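MmeI (Methylophilus methylotrophus, PDB 5HR4) methylates and cleaves DNA as a Type IIL restriction-modification enzyme, probably modifying adenine at N6 with S-adenosyl-L-methionine as methyl donor. Local coordinates at a contact of chain A with DNA. Residues are numbered along the deposited sequence; one frame, centred on the assembly and turned at random.

The C-alpha centres of site 1 and site 2 lie about 13 Å apart, and the sites share no residue. Site 1 grips chain B, chiefly through strands 803-805 and 808-810; site 2 meets chain C through strand 752-753, the loop after it and the end of helix 679-683. All these residues fall in the target recognition domain except Ser540 of site 1, which falls in the methyltransferase domain. One region thus holds both strands of the duplex: site 1 reaches a base edge through water as well as phosphates, whereas site 2 holds the backbone, which probably helps fix the DNA for readout.

Site 1: a contact of chain A with DNA. Residues 540, 803-805, 810. With nucleotides of chain B.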
loop_
_atom_site.group_PDB
_atom_site.type_symbol
_atom_site.label_atom_id
_atom_site.label_comp_id
_atom_site.label_asym_id
_atom_site.label_seq_id
_atom_site.Cartn_x
_atom_site.Cartn_y
_atom_site.Cartn_z
ATOM N N SER A 540 -4.086 1.841 6.553
ATOM C CA SER A 540 -5.122 2.814 6.881
ATOM C C SER A 540 -6.497 2.173 7.016
ATOM O O SER A 540 -7.326 2.664 7.791
ATOM C CB SER A 540 -5.158 3.903 5.810
ATOM O OG SER A 540 -4.409 5.037 6.216
ATOM N N GLY A 803 -6.316 7.395 13.896
ATOM C CA GLY A 803 -5.747 7.015 12.628
ATOM C C GLY A 803 -4.261 7.305 12.625
ATOM O O GLY A 803 -3.685 7.684 13.648
ATOM N N ARG A 804 -3.640 7.125 11.459
ATOM C CA ARG A 804 -2.211 7.364 11.356
ATOM C C ARG A 804 -1.903 7.881 9.969
ATOM O O ARG A 804 -2.663 7.669 9.018
ATOM C CB ARG A 804 -1.375 6.096 11.629
ATOM C CG ARG A 804 -1.640 5.346 12.922
ATOM C CD ARG A 804 -0.895 5.952 14.082
ATOM N NE ARG A 804 -1.179 5.270 15.339
ATOM C CZ ARG A 804 -0.281 4.574 16.035
ATOM N NH1 ARG A 804 0.978 4.465 15.608
ATOM N NH2 ARG A 804 -0.644 3.994 17.170
ATOM N N LEU A 805 -0.776 8.589 9.896
ATOM C CA LEU A 805 -0.096 8.970 8.659
ATOM C C LEU A 805 1.156 8.109 8.541
ATOM O O LEU A 805 2.132 8.341 9.264
ATOM C CB LEU A 805 0.272 10.451 8.675
ATOM C CG LEU A 805 0.597 11.152 7.348
ATOM C CD1 LEU A 805 0.956 12.609 7.630
ATOM C CD2 LEU A 805 1.713 10.486 6.569
ATOM N N ARG A 810 -2.060 10.404 14.418
ATOM C CA ARG A 810 -2.916 11.440 13.842
ATOM C C ARG A 810 -4.097 11.614 14.777
ATOM O O ARG A 810 -4.902 10.694 14.938
ATOM C CB ARG A 810 -3.403 11.105 12.431
ATOM C CG ARG A 810 -4.265 12.230 11.880
ATOM C CD ARG A 810 -4.877 11.936 10.520
ATOM N NE ARG A 810 -3.852 11.720 9.524
ATOM C CZ ARG A 810 -3.769 10.612 8.804
ATOM N NH1 ARG A 810 -4.683 9.667 8.976
ATOM N NH2 ARG A 810 -2.800 10.462 7.900
ATOM P P DC B 4 -13.526 14.396 10.975
ATOM O OP1 DC B 4 -14.981 14.115 10.950
ATOM O OP2 DC B 4 -12.829 14.650 12.259
ATOM O "O5'" DC B 4 -12.827 13.167 10.286
ATOM C "C5'" DC B 4 -11.568 12.699 10.758
ATOM C "C4'" DC B 4 -10.861 12.038 9.609
ATOM O "O4'" DC B 4 -10.734 12.998 8.537
ATOM C "C3'" DC B 4 -9.479 11.476 9.889
ATOM O "O3'" DC B 4 -9.432 10.137 9.368
ATOM C "C2'" DC B 4 -8.531 12.442 9.146
ATOM C "C1'" DC B 4 -9.413 13.052 8.067
ATOM N N1 DC B 4 -9.115 14.505 7.749
ATOM C C2 DC B 4 -9.387 14.993 6.464
ATOM O O2 DC B 4 -9.838 14.219 5.613
ATOM N N3 DC B 4 -9.148 16.303 6.186
ATOM C C4 DC B 4 -8.670 17.106 7.132
ATOM N N4 DC B 4 -8.435 18.374 6.801
ATOM C C5 DC B 4 -8.383 16.634 8.452
ATOM C C6 DC B 4 -8.628 15.340 8.719
ATOM P P DC B 5 -8.122 9.207 9.472
ATOM O OP1 DC B 5 -8.592 7.800 9.552
ATOM O OP2 DC B 5 -7.167 9.786 10.432
ATOM O "O5'" DC B 5 -7.426 9.391 8.058
ATOM C "C5'" DC B 5 -8.113 9.072 6.887
ATOM C "C4'" DC B 5 -7.487 9.823 5.742
ATOM O "O4'" DC B 5 -7.609 11.229 5.969
ATOM C "C3'" DC B 5 -5.993 9.634 5.620
ATOM O "O3'" DC B 5 -5.733 8.450 4.924
ATOM C "C2'" DC B 5 -5.559 10.876 4.827
ATOM C "C1'" DC B 5 -6.690 11.874 5.115
ATOM N N1 DC B 5 -6.264 13.103 5.769
ATOM C C2 DC B 5 -6.376 14.310 5.076
ATOM O O2 DC B 5 -6.792 14.289 3.918
ATOM N N3 DC B 5 -6.007 15.460 5.686
ATOM C C4 DC B 5 -5.552 15.419 6.947
ATOM N N4 DC B 5 -5.197 16.575 7.530
ATOM C C5 DC B 5 -5.441 14.189 7.665
ATOM C C6 DC B 5 -5.815 13.070 7.043
ATOM P P DG B 6 -4.240 7.881 4.822
ATOM O OP1 DG B 6 -4.358 6.462 4.406
ATOM O OP2 DG B 6 -3.549 8.222 6.105
ATOM O "O5'" DG B 6 -3.627 8.701 3.580
ATOM C "C5'" DG B 6 -4.314 8.656 2.329
ATOM C "C4'" DG B 6 -3.593 9.462 1.273
ATOM O "O4'" DG B 6 -3.579 10.873 1.641
ATOM C "C3'" DG B 6 -2.145 9.085 1.034
ATOM O "O3'" DG B 6 -1.827 9.377 -0.298
ATOM C "C2'" DG B 6 -1.394 10.014 1.998
ATOM C "C1'" DG B 6 -2.269 11.276 1.990
ATOM N N9 DG B 6 -2.328 11.966 3.283
ATOM C C8 DG B 6 -2.237 11.397 4.525
ATOM N N7 DG B 6 -2.313 12.260 5.502
ATOM C C5 DG B 6 -2.467 13.479 4.868
ATOM C C6 DG B 6 -2.606 14.777 5.415
ATOM O O6 DG B 6 -2.621 15.108 6.606
ATOM N N1 DG B 6 -2.734 15.744 4.420
ATOM C C2 DG B 6 -2.727 15.487 3.068
ATOM N N2 DG B 6 -2.869 16.547 2.258
ATOM N N3 DG B 6 -2.604 14.277 2.545
ATOM C C4 DG B 6 -2.478 13.322 3.503
HETATM O O HOH W 1 -5.001 6.669 8.585
HETATM O O HOH W 2 -2.069 13.464 8.879
#
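Arg810, on strand 808-810, reaches in from the major groove of the duplex, and the C5-C6 edge of DC5 of chain B points steeply at one face of its guanidinium group, with C6 above the plane and towards the group's rim. The opposite face is backed by the carbonyl carbon of Arg804 and the backbone N of Leu805. With CG anti to the backbone N (chi1 -179°), the chain turns at chi3 (-61°), and this bend carries the group across to the phosphates.

Backbone contacts dominate. NH1 of Arg810 donates a 2.9 Å bond to OP2 of the DC5 phosphate, nearly in the guanidinium plane. NH2 of Arg810 gives a 3.0 Å bond to OP2 of DG6, so two consecutive phosphates are bridged by salt bridges from one side chain. Water 1 lies 3.0 Å from NH1 of Arg810 and also meets the backbone N and the backbone carbonyl O of Arg804, OG of Ser540 and, more loosely, OP2 of DG6. OG of Ser540 comes to OP1 of DG6 at a doubtfully short separation.

Polar reading of the guanine goes through water 2. NE of Arg810 meets it at 2.6 Å with a nearly straight N-H, and that water stands 2.9 Å from O6 of DG6, on the Hoogsteen edge. NH2 of Arg810 is near N7 of DG6, yet its N-H points elsewhere. Leu805 adds an apolar contact to the base: its CG sits above the guanine plane at the N7/C8 side of the five-membered ring, 3.6 Å from N7 of DG6. The site holds chain B by its phosphates and probably helps sense guanine at DG6, as expected of a target recognition surface.

Site 2: a contact of chain A with DNA. Residues 683, 753-754, 756-757. With nucleotides of chain C.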
loop_
_atom_site.group_PDB
_atom_site.type_symbol
_atom_site.label_atom_id
_atom_site.label_comp_id
_atom_site.label_asym_id
_atom_site.label_seq_id
_atom_site.Cartn_x
_atom_site.Cartn_y
_atom_site.Cartn_z
ATOM N N ILE A 683 5.217 21.962 18.640
ATOM C CA ILE A 683 6.093 20.901 19.125
ATOM C C ILE A 683 7.546 21.365 19.176
ATOM O O ILE A 683 8.290 21.012 20.102
ATOM C CB ILE A 683 5.928 19.650 18.241
ATOM C CG1 ILE A 683 4.664 18.896 18.644
ATOM C CG2 ILE A 683 7.145 18.764 18.328
ATOM C CD1 ILE A 683 4.127 17.989 17.584
ATOM N N SER A 753 2.021 13.765 14.541
ATOM C CA SER A 753 3.214 13.834 15.392
ATOM C C SER A 753 3.759 12.438 15.673
ATOM O O SER A 753 3.030 11.443 15.630
ATOM C CB SER A 753 2.925 14.545 16.711
ATOM O OG SER A 753 1.921 13.857 17.440
ATOM N N SER A 754 5.048 12.402 16.028
ATOM C CA SER A 754 5.854 11.179 15.995
ATOM C C SER A 754 5.310 10.078 16.902
ATOM O O SER A 754 4.994 10.307 18.069
ATOM C CB SER A 754 7.296 11.509 16.397
ATOM O OG SER A 754 8.138 10.372 16.265
ATOM N N ASN A 756 7.018 7.827 18.152
ATOM C CA ASN A 756 8.072 7.461 19.096
ATOM C C ASN A 756 7.901 8.107 20.470
ATOM O O ASN A 756 8.671 7.778 21.375
ATOM C CB ASN A 756 9.462 7.836 18.541
ATOM C CG ASN A 756 9.869 7.023 17.281
ATOM O OD1 ASN A 756 9.414 5.889 17.043
ATOM N ND2 ASN A 756 10.758 7.616 16.482
ATOM N N ARG A 757 6.942 9.008 20.646
ATOM C CA ARG A 757 6.662 9.629 21.930
ATOM C C ARG A 757 5.590 8.837 22.662
ATOM O O ARG A 757 4.701 8.250 22.048
ATOM C CB ARG A 757 6.202 11.082 21.752
ATOM C CG ARG A 757 7.196 11.932 20.992
ATOM C CD ARG A 757 7.021 13.419 21.222
ATOM N NE ARG A 757 7.840 14.139 20.258
ATOM C CZ ARG A 757 7.377 14.638 19.119
ATOM N NH1 ARG A 757 6.087 14.518 18.821
ATOM N NH2 ARG A 757 8.201 15.250 18.280
ATOM P P DT C 5 12.298 12.232 15.158
ATOM O OP1 DT C 5 12.838 12.889 16.368
ATOM O OP2 DT C 5 11.885 10.807 15.192
ATOM O "O5'" DT C 5 11.039 13.090 14.636
ATOM C "C5'" DT C 5 11.253 14.291 13.836
ATOM C "C4'" DT C 5 9.956 14.765 13.205
ATOM O "O4'" DT C 5 9.894 14.343 11.813
ATOM C "C3'" DT C 5 8.690 14.189 13.825
ATOM O "O3'" DT C 5 7.676 15.056 13.567
ATOM C "C2'" DT C 5 8.485 12.942 12.979
ATOM C "C1'" DT C 5 8.713 13.591 11.647
ATOM N N1 DT C 5 8.826 12.664 10.474
ATOM C C2 DT C 5 8.581 13.188 9.227
ATOM O O2 DT C 5 8.307 14.352 9.048
ATOM N N3 DT C 5 8.662 12.310 8.201
ATOM C C4 DT C 5 8.952 10.968 8.272
ATOM O O4 DT C 5 9.009 10.275 7.259
ATOM C C5 DT C 5 9.202 10.449 9.621
ATOM C C7 DT C 5 9.549 8.984 9.837
ATOM C C6 DT C 5 9.110 11.324 10.651
ATOM P P DG C 6 7.156 16.068 14.684
ATOM O OP1 DG C 6 8.274 17.012 14.914
ATOM O OP2 DG C 6 6.609 15.248 15.803
ATOM O "O5'" DG C 6 5.864 16.724 13.972
ATOM C "C5'" DG C 6 5.832 18.061 13.616
ATOM C "C4'" DG C 6 5.350 18.241 12.183
ATOM O "O4'" DG C 6 5.835 17.195 11.326
ATOM C "C3'" DG C 6 3.841 18.323 11.962
ATOM O "O3'" DG C 6 3.638 19.420 11.149
ATOM C "C2'" DG C 6 3.513 17.042 11.211
ATOM C "C1'" DG C 6 4.805 16.794 10.449
ATOM N N9 DG C 6 5.044 15.392 10.171
ATOM C C8 DG C 6 5.500 14.464 11.078
ATOM N N7 DG C 6 5.648 13.282 10.571
ATOM C C5 DG C 6 5.275 13.426 9.241
ATOM C C6 DG C 6 5.244 12.473 8.205
ATOM O O6 DG C 6 5.541 11.280 8.262
ATOM N N1 DG C 6 4.805 13.019 7.008
ATOM C C2 DG C 6 4.448 14.334 6.827
ATOM N N2 DG C 6 4.058 14.671 5.590
ATOM N N3 DG C 6 4.476 15.251 7.795
ATOM C C4 DG C 6 4.895 14.723 8.975
#
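The backbone stays extended through Ser753 (phi -163°), at the end of strand 752-753, and Ser754, then turns at Asn756; the amide N-H of Ser754 is directed to OP2 of the DG6 phosphate of chain C in a 3.3 Å hydrogen bond. Arg757, a little further along the loop, reaches the same oxygen end-on with both terminal nitrogens: NH1 of Arg757 stands 3.1 Å from OP2 of DG6, and NH2 forms the salt bridge at 2.9 Å to that OP2. Both partners are tilted modestly from the guanidinium plane. One phosphate oxygen therefore accepts from three N-H donors, two from the single guanidinium group of Arg757 and one from the main chain of Ser754, which should fix the phosphate in place.

The arginine chain is extended from CG to NE, and this puts its head beside the serines. CB of Ser754 lies over one face of the guanidinium group, near the rim, while CB of Ser753 and OP1 of DG6 sit at its edge in plane. Ser754 also packs its CB 3.9 Å from C2' of the DT5 deoxyribose. Its hydroxyl, anti to the backbone N (chi1 -175°), is turned toward the DT5 phosphate and takes a weak bond from the backbone N of Asn756, which may help hold the turn. ND2 of Asn756 approaches OP2 of DT5 loosely, at 3.6 Å.

The contacts described here reach phosphate and sugar, not base edges, so the site probably secures chain C with little regard to sequence. At the end of helix 679-683, CG2 of Ile683 comes to 4.0 Å from OP1 of DG6.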